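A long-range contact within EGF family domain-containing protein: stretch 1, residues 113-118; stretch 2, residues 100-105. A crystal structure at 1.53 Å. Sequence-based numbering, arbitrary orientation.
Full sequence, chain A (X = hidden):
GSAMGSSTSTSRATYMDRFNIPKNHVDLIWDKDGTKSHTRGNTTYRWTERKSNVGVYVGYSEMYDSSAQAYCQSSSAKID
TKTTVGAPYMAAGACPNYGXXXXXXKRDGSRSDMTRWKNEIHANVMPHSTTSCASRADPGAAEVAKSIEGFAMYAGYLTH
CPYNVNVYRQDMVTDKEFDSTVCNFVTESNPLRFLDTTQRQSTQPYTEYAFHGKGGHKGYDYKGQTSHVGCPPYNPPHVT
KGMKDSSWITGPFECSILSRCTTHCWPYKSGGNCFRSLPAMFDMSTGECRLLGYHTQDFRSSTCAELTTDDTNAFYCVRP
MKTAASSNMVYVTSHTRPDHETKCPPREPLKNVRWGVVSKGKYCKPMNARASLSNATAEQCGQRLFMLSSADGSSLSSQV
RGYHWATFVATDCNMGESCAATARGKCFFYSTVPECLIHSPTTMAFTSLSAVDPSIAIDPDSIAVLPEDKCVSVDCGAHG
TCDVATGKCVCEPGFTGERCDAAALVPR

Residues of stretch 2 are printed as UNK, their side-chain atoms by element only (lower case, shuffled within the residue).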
# COMPACT_ATOMS: atom_id res chain seq x y z
N ASP A 113 -4.71 -7.84 -15.59
CA ASP A 113 -3.26 -7.73 -15.68
C ASP A 113 -2.75 -7.37 -14.28
O ASP A 113 -2.99 -6.27 -13.80
CB ASP A 113 -2.87 -6.66 -16.70
CG ASP A 113 -1.37 -6.54 -16.89
OD1 ASP A 113 -0.60 -6.91 -15.98
OD2 ASP A 113 -0.96 -6.05 -17.96
N MET A 114 -2.07 -8.31 -13.64
CA MET A 114 -1.66 -8.13 -12.26
C MET A 114 -0.22 -7.63 -12.09
O MET A 114 0.27 -7.57 -10.97
CB MET A 114 -1.88 -9.43 -11.49
CG MET A 114 -3.37 -9.58 -11.13
SD MET A 114 -3.78 -11.11 -10.34
CE MET A 114 -3.08 -10.84 -8.71
N THR A 115 0.43 -7.25 -13.19
CA THR A 115 1.77 -6.64 -13.10
C THR A 115 1.83 -5.23 -13.68
O THR A 115 2.82 -4.51 -13.52
CB THR A 115 2.85 -7.50 -13.80
OG1 THR A 115 2.55 -7.64 -15.18
CG2 THR A 115 2.94 -8.88 -13.15
N ARG A 116 0.76 -4.81 -14.36
CA ARG A 116 0.69 -3.47 -14.92
C ARG A 116 0.91 -2.38 -13.87
O ARG A 116 1.45 -1.32 -14.18
CB ARG A 116 -0.67 -3.31 -15.62
CG ARG A 116 -0.98 -1.93 -16.14
CD ARG A 116 -0.16 -1.53 -17.37
NE ARG A 116 -0.74 -0.28 -17.82
CZ ARG A 116 -1.75 -0.16 -18.67
NH1 ARG A 116 -2.25 -1.22 -19.30
NH2 ARG A 116 -2.24 1.04 -18.92
N TRP A 117 0.49 -2.63 -12.63
CA TRP A 117 0.61 -1.63 -11.56
C TRP A 117 2.04 -1.14 -11.36
O TRP A 117 2.24 -0.05 -10.85
CB TRP A 117 0.06 -2.19 -10.24
CG TRP A 117 0.90 -3.27 -9.62
CD1 TRP A 117 0.75 -4.61 -9.78
CD2 TRP A 117 2.03 -3.10 -8.75
NE1 TRP A 117 1.71 -5.29 -9.07
CE2 TRP A 117 2.51 -4.38 -8.42
CE3 TRP A 117 2.66 -1.98 -8.20
CZ2 TRP A 117 3.61 -4.58 -7.58
CZ3 TRP A 117 3.76 -2.18 -7.37
CH2 TRP A 117 4.22 -3.46 -7.07
N LYS A 118 3.02 -1.94 -11.77
CA LYS A 118 4.42 -1.59 -11.54
C LYS A 118 4.90 -0.42 -12.36
O LYS A 118 5.91 0.21 -12.01
CB LYS A 118 5.31 -2.80 -11.81
CG LYS A 118 5.09 -3.92 -10.82
CD LYS A 118 6.02 -5.08 -11.09
CE LYS A 118 5.75 -6.23 -10.16
NZ LYS A 118 6.60 -7.40 -10.47
N UNK A 100 -3.08 -9.13 -1.97
CA UNK A 100 -3.86 -8.08 -2.63
C UNK A 100 -3.03 -7.26 -3.61
O UNK A 100 -2.08 -6.59 -3.22
c UNK A 100 -4.51 -7.16 -1.59
c UNK A 100 -6.54 -3.85 -1.48
n UNK A 100 -7.35 -3.23 -0.41
c UNK A 100 -5.24 -5.94 -2.15
c UNK A 100 -5.97 -5.20 -1.04
N UNK A 101 -3.44 -7.30 -4.88
CA UNK A 101 -2.81 -6.54 -5.95
C UNK A 101 -3.88 -5.72 -6.66
O UNK A 101 -5.00 -6.20 -6.86
c UNK A 101 -2.11 -7.50 -6.96
c UNK A 101 -0.98 -8.25 -6.27
c UNK A 101 -1.60 -6.75 -8.18
N UNK A 102 -3.54 -4.50 -7.05
CA UNK A 102 -4.44 -3.69 -7.86
C UNK A 102 -4.27 -4.06 -9.32
O UNK A 102 -3.27 -3.71 -9.96
c UNK A 102 -4.24 -1.82 -6.17
c UNK A 102 -5.48 -2.31 -5.42
c UNK A 102 -4.19 -2.19 -7.66
c UNK A 102 -5.23 -1.39 -8.45
N UNK A 103 -5.25 -4.80 -9.84
CA UNK A 103 -5.23 -5.32 -11.20
C UNK A 103 -5.88 -4.35 -12.17
O UNK A 103 -6.90 -3.74 -11.85
c UNK A 103 -5.95 -6.66 -11.25
N UNK A 104 -5.29 -4.22 -13.34
CA UNK A 104 -5.91 -3.49 -14.44
C UNK A 104 -6.79 -4.48 -15.19
O UNK A 104 -6.34 -5.56 -15.53
c UNK A 104 -3.58 -1.59 -13.63
c UNK A 104 -4.86 -2.89 -15.37
c UNK A 104 -4.33 -0.44 -15.58
c UNK A 104 -3.76 0.73 -15.11
c UNK A 104 -3.03 -0.41 -13.15
c UNK A 104 -3.12 0.75 -13.90
c UNK A 104 -4.25 -1.62 -14.84
N UNK A 105 -8.05 -4.11 -15.41
CA UNK A 105 -9.03 -5.02 -15.98
C UNK A 105 -9.92 -4.33 -17.01
O UNK A 105 -9.88 -3.11 -17.18
o UNK A 105 -10.82 -4.61 -14.38
c UNK A 105 -9.13 -6.17 -13.72
c UNK A 105 -9.94 -5.63 -14.88
O HOH W 1 -1.64 -4.58 -12.05

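Position 100 carries four carbons in an unbranched row ending in nitrogen, and none of them touches stretch 1. This is lysine. K100 is fully extended, with all four chi angles in the t well, and its CA-to-CB bond points away from stretch 1; the long chain carries its NZ to a hydrogen-bonding partner elsewhere in the structure.

At position 101 one carbon carries two more; one of these outer carbons lies 3.6 Å from CD1 of W117 and 3.5 Å from O of M114, while the CB is 3.9 Å from CE of M114. This is valine. The CA-to-CB bond of V101 points toward stretch 1, and a compact, branched aliphatic group suits this buried place, where it meets both the indole and the methionine terminus.

Position 102 has four side-chain carbons, forked at the first, with one arm two carbons long. Their end leads away from stretch 1, so the main chain makes the contact: its O is 3.7 Å from CB of W117. The residue is isoleucine, and the apolar side chain of I102 suits a buried place.

Position 103 has a single side-chain carbon, 3.9 Å from CG of M114, and its CA approaches O of D113 at 3.6 Å in a CA-H...O contact. It is therefore alanine; the lone CB of A103 fits against the methionine chain.

Position 104 shows one carbon followed by a ring of six carbons, with no oxygen. CG of R116 sits over one face of the ring, 3.6 Å from its centroid and 13° off the normal, a CH-pi contact. This is phenylalanine. The CA-to-CB bond of F104 points toward stretch 1, and the residue has the largest area covered there of any in the pair. The flat ring offers a broad surface to the arginine's aliphatic portion, and its CD2 also lies over one face of the guanidinium.

At position 105 a carbon carries one oxygen and one carbon, touching nothing on stretch 1: threonine. The CA-to-CB bond of T105 points away, and its hydroxyl finds a hydrogen-bonding partner just outside the stretches.

The contact is anchored by a single antiparallel bridge: N of F104 donates to O of D113 at 3.1 Å, and N of D113 donates to O of F104 at 2.8 Å. Beyond it, stretch 1 turns into a 3-10 segment, and OD1 of D113 accepts from N of T115 and N of R116, both at 3.0 Å. One water links the stretches, donating to O of I102 and O of D113, each 2.8 Å from the water oxygen, and accepting from N of W117 at 2.9 Å.

Stretch 2 (100-105) KVIAFT
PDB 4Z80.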